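Local coordinates for N-acetyltransferase family protein (Bacillus anthracis, PDB 3LNB) that transfers acetyl groups from acetyl-coenzyme A to arylamines and inactivates the drug sulfamethoxazole, at residues A[149-162]-A[165-179]. The protein carries 1 engineered substitution. Sequence-based numbering, arbitrary orientation.
Sequences DYVIDAGFASHLPL and VPFSGEVISSQTGEY. With COA (coenzyme A), chain B; FMT (formic acid), chain C.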
loop_
_atom_site.group_PDB
_atom_site.type_symbol
_atom_site.label_atom_id
_atom_site.label_comp_id
_atom_site.label_asym_id
_atom_site.label_seq_id
_atom_site.Cartn_x
_atom_site.Cartn_y
_atom_site.Cartn_z
ATOM N N ASP A 149 -19.201 -3.387 5.248
ATOM C CA ASP A 149 -17.866 -2.847 5.452
ATOM C C ASP A 149 -16.862 -3.590 4.583
ATOM O O ASP A 149 -16.981 -4.796 4.373
ATOM C CB ASP A 149 -17.429 -2.982 6.910
ATOM C CG ASP A 149 -18.075 -1.954 7.811
ATOM O OD1 ASP A 149 -18.489 -0.892 7.304
ATOM O OD2 ASP A 149 -18.145 -2.203 9.036
ATOM N N TYR A 150 -15.874 -2.858 4.085
ATOM C CA TYR A 150 -14.831 -3.436 3.252
ATOM C C TYR A 150 -13.483 -2.880 3.640
ATOM O O TYR A 150 -13.374 -1.743 4.102
ATOM C CB TYR A 150 -15.039 -3.100 1.779
ATOM C CG TYR A 150 -16.336 -3.574 1.189
ATOM C CD1 TYR A 150 -17.532 -2.923 1.475
ATOM C CD2 TYR A 150 -16.367 -4.669 0.325
ATOM C CE1 TYR A 150 -18.730 -3.344 0.915
ATOM C CE2 TYR A 150 -17.556 -5.102 -0.242
ATOM C CZ TYR A 150 -18.734 -4.433 0.056
ATOM O OH TYR A 150 -19.909 -4.843 -0.514
ATOM N N VAL A 151 -12.450 -3.690 3.455
ATOM C CA VAL A 151 -11.098 -3.222 3.710
ATOM C C VAL A 151 -10.601 -2.740 2.351
ATOM O O VAL A 151 -10.754 -3.432 1.342
ATOM C CB VAL A 151 -10.160 -4.351 4.217
ATOM C CG1 VAL A 151 -8.688 -3.946 4.011
ATOM C CG2 VAL A 151 -10.425 -4.618 5.697
ATOM N N ILE A 152 -10.039 -1.539 2.326
ATOM C CA ILE A 152 -9.489 -0.971 1.100
ATOM C C ILE A 152 -8.010 -0.830 1.417
ATOM O O ILE A 152 -7.634 -0.056 2.298
ATOM C CB ILE A 152 -10.071 0.430 0.795
ATOM C CG1 ILE A 152 -11.599 0.364 0.709
ATOM C CG2 ILE A 152 -9.502 0.950 -0.530
ATOM C CD1 ILE A 152 -12.113 -0.546 -0.387
ATOM N N ASP A 153 -7.170 -1.583 0.717
ATOM C CA ASP A 153 -5.743 -1.527 0.992
ATOM C C ASP A 153 -4.879 -1.498 -0.261
ATOM O O ASP A 153 -4.834 -2.460 -1.020
ATOM C CB ASP A 153 -5.347 -2.721 1.862
ATOM C CG ASP A 153 -3.923 -2.623 2.392
ATOM O OD1 ASP A 153 -3.196 -1.673 2.023
ATOM O OD2 ASP A 153 -3.538 -3.509 3.185
ATOM N N ALA A 154 -4.191 -0.383 -0.465
ATOM C CA ALA A 154 -3.312 -0.228 -1.614
ATOM C C ALA A 154 -1.877 -0.085 -1.133
ATOM O O ALA A 154 -1.002 0.321 -1.895
ATOM C CB ALA A 154 -3.714 1.000 -2.419
ATOM N N GLY A 155 -1.633 -0.421 0.131
ATOM C CA GLY A 155 -0.291 -0.282 0.671
ATOM C C GLY A 155 0.438 -1.548 1.092
ATOM O O GLY A 155 1.530 -1.466 1.653
ATOM N N PHE A 156 -0.134 -2.714 0.810
ATOM C CA PHE A 156 0.492 -3.975 1.205
ATOM C C PHE A 156 1.553 -4.495 0.220
ATOM O O PHE A 156 1.738 -5.701 0.076
ATOM C CB PHE A 156 -0.591 -5.041 1.433
ATOM C CG PHE A 156 -0.193 -6.130 2.404
ATOM C CD1 PHE A 156 -1.029 -7.226 2.614
ATOM C CD2 PHE A 156 1.012 -6.064 3.108
ATOM C CE1 PHE A 156 -0.670 -8.246 3.512
ATOM C CE2 PHE A 156 1.380 -7.078 4.007
ATOM C CZ PHE A 156 0.533 -8.171 4.208
ATOM N N ALA A 157 2.236 -3.569 -0.451
ATOM C CA ALA A 157 3.305 -3.873 -1.409
ATOM C C ALA A 157 2.966 -4.875 -2.509
ATOM O O ALA A 157 2.286 -4.535 -3.475
ATOM C CB ALA A 157 4.558 -4.330 -0.657
ATOM N N SER A 158 3.453 -6.105 -2.386
ATOM C CA SER A 158 3.179 -7.112 -3.404
ATOM C C SER A 158 1.911 -7.898 -3.103
ATOM O O SER A 158 1.397 -8.603 -3.973
ATOM C CB SER A 158 4.360 -8.084 -3.542
ATOM O OG SER A 158 4.444 -8.960 -2.434
ATOM N N HIS A 159 1.406 -7.768 -1.878
ATOM C CA HIS A 159 0.197 -8.468 -1.447
ATOM C C HIS A 159 -1.031 -7.567 -1.583
ATOM O O HIS A 159 -1.760 -7.346 -0.619
ATOM C CB HIS A 159 0.358 -8.913 0.010
ATOM C CG HIS A 159 1.634 -9.647 0.273
ATOM N ND1 HIS A 159 1.934 -10.851 -0.327
ATOM C CD2 HIS A 159 2.708 -9.328 1.034
ATOM C CE1 HIS A 159 3.137 -11.242 0.053
ATOM N NE2 HIS A 159 3.629 -10.334 0.879
ATOM N N LEU A 160 -1.251 -7.051 -2.786
ATOM C CA LEU A 160 -2.375 -6.161 -3.051
ATOM C C LEU A 160 -3.634 -6.922 -3.469
ATOM O O LEU A 160 -3.614 -7.686 -4.432
ATOM C CB LEU A 160 -1.987 -5.164 -4.144
ATOM C CG LEU A 160 -0.812 -4.240 -3.820
ATOM C CD1 LEU A 160 -0.440 -3.438 -5.062
ATOM C CD2 LEU A 160 -1.190 -3.315 -2.665
ATOM N N PRO A 161 -4.744 -6.731 -2.739
ATOM C CA PRO A 161 -5.993 -7.423 -3.080
ATOM C C PRO A 161 -6.564 -6.953 -4.419
ATOM O O PRO A 161 -7.161 -7.738 -5.158
ATOM C CB PRO A 161 -6.905 -7.080 -1.908
ATOM C CG PRO A 161 -5.934 -6.954 -0.767
ATOM C CD PRO A 161 -4.834 -6.132 -1.398
ATOM N N LEU A 162 -6.385 -5.665 -4.713
ATOM C CA LEU A 162 -6.867 -5.065 -5.957
ATOM C C LEU A 162 -8.394 -5.047 -6.089
ATOM O O LEU A 162 -8.932 -4.852 -7.179
ATOM C CB LEU A 162 -6.242 -5.778 -7.157
ATOM C CG LEU A 162 -4.710 -5.804 -7.185
ATOM C CD1 LEU A 162 -4.242 -6.491 -8.462
ATOM C CD2 LEU A 162 -4.147 -4.378 -7.103
ATOM N N VAL A 165 -12.128 -5.796 0.080
ATOM C CA VAL A 165 -12.251 -7.109 0.709
ATOM C C VAL A 165 -13.372 -7.016 1.742
ATOM O O VAL A 165 -13.247 -6.324 2.750
ATOM C CB VAL A 165 -10.932 -7.527 1.385
ATOM C CG1 VAL A 165 -11.007 -8.989 1.821
ATOM C CG2 VAL A 165 -9.767 -7.314 0.416
ATOM N N PRO A 166 -14.483 -7.725 1.502
ATOM C CA PRO A 166 -15.641 -7.712 2.399
ATOM C C PRO A 166 -15.457 -8.357 3.755
ATOM O O PRO A 166 -14.870 -9.431 3.865
ATOM C CB PRO A 166 -16.716 -8.416 1.578
ATOM C CG PRO A 166 -15.911 -9.465 0.842
ATOM C CD PRO A 166 -14.688 -8.675 0.390
ATOM N N PHE A 167 -15.979 -7.689 4.783
ATOM C CA PHE A 167 -15.930 -8.192 6.150
ATOM C C PHE A 167 -16.769 -9.471 6.241
ATOM O O PHE A 167 -16.602 -10.266 7.165
ATOM C CB PHE A 167 -16.508 -7.159 7.124
ATOM C CG PHE A 167 -15.524 -6.117 7.576
ATOM C CD1 PHE A 167 -14.755 -5.414 6.657
ATOM C CD2 PHE A 167 -15.407 -5.805 8.930
ATOM C CE1 PHE A 167 -13.881 -4.407 7.075
ATOM C CE2 PHE A 167 -14.535 -4.799 9.363
ATOM C CZ PHE A 167 -13.772 -4.100 8.433
ATOM N N SER A 168 -17.680 -9.657 5.287
ATOM C CA SER A 168 -18.523 -10.843 5.288
ATOM C C SER A 168 -17.697 -12.108 5.052
ATOM O O SER A 168 -18.209 -13.217 5.163
ATOM C CB SER A 168 -19.638 -10.712 4.251
ATOM O OG SER A 168 -19.135 -10.262 3.011
ATOM N N GLY A 169 -16.420 -11.937 4.713
ATOM C CA GLY A 169 -15.540 -13.086 4.547
ATOM C C GLY A 169 -15.318 -13.777 3.213
ATOM O O GLY A 169 -14.426 -14.629 3.123
ATOM N N GLU A 170 -16.089 -13.440 2.181
ATOM C CA GLU A 170 -15.899 -14.096 0.885
ATOM C C GLU A 170 -14.459 -13.877 0.408
ATOM O O GLU A 170 -13.831 -12.850 0.703
ATOM C CB GLU A 170 -16.919 -13.571 -0.153
ATOM C CG GLU A 170 -17.019 -14.416 -1.446
ATOM C CD GLU A 170 -18.313 -14.188 -2.248
ATOM O OE1 GLU A 170 -18.597 -13.022 -2.607
ATOM O OE2 GLU A 170 -19.050 -15.177 -2.534
ATOM N N VAL A 171 -13.926 -14.855 -0.310
ATOM C CA VAL A 171 -12.567 -14.760 -0.819
ATOM C C VAL A 171 -12.461 -13.755 -1.966
ATOM O O VAL A 171 -13.357 -13.655 -2.805
ATOM C CB VAL A 171 -12.075 -16.132 -1.334
ATOM C CG1 VAL A 171 -10.697 -15.992 -1.986
ATOM C CG2 VAL A 171 -12.025 -17.128 -0.179
ATOM N N ILE A 172 -11.366 -13.001 -1.974
ATOM C CA ILE A 172 -11.087 -12.044 -3.032
ATOM C C ILE A 172 -9.815 -12.573 -3.692
ATOM O O ILE A 172 -8.821 -12.841 -3.013
ATOM C CB ILE A 172 -10.807 -10.628 -2.478
ATOM C CG1 ILE A 172 -12.076 -10.051 -1.831
ATOM C CG2 ILE A 172 -10.274 -9.732 -3.593
ATOM C CD1 ILE A 172 -13.299 -10.040 -2.737
ATOM N N SER A 173 -9.844 -12.746 -5.006
ATOM C CA SER A 173 -8.667 -13.246 -5.700
ATOM C C SER A 173 -8.192 -12.257 -6.746
ATOM O O SER A 173 -8.993 -11.564 -7.372
ATOM C CB SER A 173 -8.970 -14.595 -6.361
ATOM O OG SER A 173 -9.939 -14.456 -7.379
ATOM N N SER A 174 -6.879 -12.165 -6.904
ATOM C CA SER A 174 -6.296 -11.280 -7.896
ATOM C C SER A 174 -5.022 -11.954 -8.366
ATOM O O SER A 174 -4.731 -13.075 -7.964
ATOM C CB SER A 174 -5.986 -9.903 -7.290
ATOM O OG SER A 174 -4.935 -9.966 -6.340
ATOM N N GLN A 175 -4.260 -11.279 -9.214
ATOM C CA GLN A 175 -3.021 -11.857 -9.705
ATOM C C GLN A 175 -1.986 -12.007 -8.588
ATOM O O GLN A 175 -1.028 -12.756 -8.727
ATOM C CB GLN A 175 -2.445 -10.990 -10.825
ATOM C CG GLN A 175 -2.031 -9.594 -10.386
ATOM C CD GLN A 175 -1.367 -8.806 -11.503
ATOM O OE1 GLN A 175 -1.984 -8.532 -12.532
ATOM N NE2 GLN A 175 -0.099 -8.446 -11.308
ATOM N N THR A 176 -2.178 -11.316 -7.470
ATOM C CA THR A 176 -1.200 -11.407 -6.391
ATOM C C THR A 176 -1.487 -12.534 -5.402
ATOM O O THR A 176 -0.630 -12.888 -4.591
ATOM C CB THR A 176 -1.095 -10.082 -5.604
ATOM O OG1 THR A 176 -2.269 -9.907 -4.804
ATOM C CG2 THR A 176 -0.946 -8.895 -6.567
ATOM N N GLY A 177 -2.693 -13.090 -5.472
ATOM C CA GLY A 177 -3.059 -14.167 -4.572
ATOM C C GLY A 177 -4.510 -14.076 -4.140
ATOM O O GLY A 177 -5.322 -13.435 -4.806
ATOM N N GLU A 178 -4.838 -14.730 -3.029
ATOM C CA GLU A 178 -6.200 -14.723 -2.505
ATOM C C GLU A 178 -6.227 -14.062 -1.135
ATOM O O GLU A 178 -5.272 -14.184 -0.367
ATOM C CB GLU A 178 -6.731 -16.146 -2.383
ATOM C CG GLU A 178 -6.647 -16.968 -3.654
ATOM C CD GLU A 178 -7.568 -18.177 -3.604
ATOM O OE1 GLU A 178 -7.452 -18.983 -2.658
ATOM O OE2 GLU A 178 -8.416 -18.315 -4.510
ATOM N N TYR A 179 -7.326 -13.376 -0.828
ATOM C CA TYR A 179 -7.461 -12.687 0.454
ATOM C C TYR A 179 -8.864 -12.782 1.050
ATOM O O TYR A 179 -9.853 -12.879 0.327
ATOM C CB TYR A 179 -7.100 -11.206 0.296
ATOM C CG TYR A 179 -5.793 -10.975 -0.420
ATOM C CD1 TYR A 179 -5.730 -10.977 -1.814
ATOM C CD2 TYR A 179 -4.617 -10.783 0.293
ATOM C CE1 TYR A 179 -4.518 -10.792 -2.483
ATOM C CE2 TYR A 179 -3.402 -10.597 -0.359
ATOM C CZ TYR A 179 -3.359 -10.605 -1.747
ATOM O OH TYR A 179 -2.155 -10.442 -2.392
HETATM N N1A COA B . 11.644 -3.404 3.922
HETATM C C2A COA B . 12.767 -3.349 3.230
HETATM N N3A COA B . 13.157 -4.348 2.457
HETATM C C4A COA B . 12.412 -5.456 2.354
HETATM C C5A COA B . 11.227 -5.553 3.070
HETATM C C6A COA B . 10.849 -4.482 3.870
HETATM N N6A COA B . 9.712 -4.521 4.561
HETATM N N7A COA B . 10.681 -6.730 2.783
HETATM C C8A COA B . 11.484 -7.350 1.921
HETATM N N9A COA B . 12.537 -6.578 1.652
HETATM C C1B COA B . 13.592 -6.875 0.655
HETATM C C2B COA B . 14.337 -8.181 0.927
HETATM O O2B COA B . 15.341 -7.971 1.925
HETATM C C3B COA B . 14.978 -8.423 -0.438
HETATM O O3B COA B . 16.262 -7.797 -0.514
HETATM P P3B COA B . 17.414 -8.489 -1.399
HETATM O O7A COA B . 16.917 -8.934 -2.720
HETATM O O8A COA B . 18.606 -7.414 -1.517
HETATM O O9A COA B . 17.964 -9.708 -0.504
HETATM C C4B COA B . 14.003 -7.759 -1.414
HETATM O O4B COA B . 12.976 -7.151 -0.612
HETATM C C5B COA B . 13.350 -8.789 -2.335
HETATM O O5B COA B . 12.596 -9.725 -1.562
HETATM P P1A COA B . 11.992 -11.034 -2.273
HETATM O O1A COA B . 11.032 -11.728 -1.183
HETATM O O2A COA B . 13.060 -11.943 -2.742
HETATM O O3A COA B . 11.082 -10.501 -3.489
HETATM P P2A COA B . 9.587 -9.927 -3.320
HETATM O O4A COA B . 8.614 -11.194 -3.513
HETATM O O5A COA B . 9.323 -8.870 -4.322
HETATM O O6A COA B . 9.398 -9.434 -1.799
HETATM C CBP COA B . 8.277 -7.362 -1.090
HETATM C CCP COA B . 9.596 -8.067 -1.423
HETATM C CDP COA B . 7.447 -7.198 -2.364
HETATM C CEP COA B . 8.584 -5.984 -0.500
HETATM C CAP COA B . 7.500 -8.185 -0.059
HETATM O OAP COA B . 8.309 -8.378 1.103
HETATM C C9P COA B . 6.207 -7.481 0.360
HETATM O O9P COA B . 5.245 -7.412 -0.403
HETATM N N8P COA B . 6.227 -6.980 1.593
HETATM C C7P COA B . 5.081 -6.285 2.198
HETATM C C6P COA B . 5.556 -5.050 2.970
HETATM C C5P COA B . 4.473 -4.549 3.930
HETATM O O5P COA B . 4.222 -5.166 4.963
HETATM N N4P COA B . 3.861 -3.421 3.580
HETATM C C3P COA B . 2.798 -2.833 4.408
HETATM C C2P COA B . 3.386 -2.069 5.597
HETATM S S1P COA B . 4.258 -0.527 5.136
HETATM C C FMT C . -7.079 -8.682 -10.488
HETATM O O1 FMT C . -8.051 -9.355 -10.204
HETATM O O2 FMT C . -5.886 -9.274 -10.664
HETATM O O HOH W 1 -19.009 -6.981 3.888
HETATM O O HOH W 2 0.124 -12.606 -2.103
#
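With its CG anti to the carbonyl carbon (chi1 -49°), Tyr179 turns one ring face to Pro161, whose CG stands 4.1 Å from the centroid of the Tyr179 ring in a CH-pi contact. Val165 CG2 presses on the same proline from another direction, 3.7 Å from Pro161 CB. Beside this apolar patch, Thr176 turns OG1 between its backbone N and carbonyl carbon (chi1 72°), and from there OG1 donates to Leu160 O at 2.6 Å, arriving above the carbonyl plane. Ser174 OG adds a weak second bond to that carbonyl while accepting from Thr176 N in an ST turn, so the hairpin turn 174-177 and loop 153-162 are gripped together. A water joins His159 ND1, Thr176 O and Tyr179 OH, tying the imidazole to the hairpin. Residues 155-159 of this loop line the coenzyme A pocket, where Ser158 N and OG both donate to the pantetheine carbonyl O9P, OG at 2.7 Å.

At the far end, Phe167 sets its ring face against Asp149 CB, 3.7 Å from the centroid, and Asp149 OD1 hydrogen-bonds to His144 ND1. Two backbone hydrogen bonds pair Val151 with Val165 in antiparallel fashion, and Phe167 N to Asp149 O adds a third just past the strand. In sequence between the two ends, Asp153 OD2 hydrogen-bonds to His138 NE2, consistent with the Cys-His-Asp catalytic triad of arylamine N-acetyltransferases.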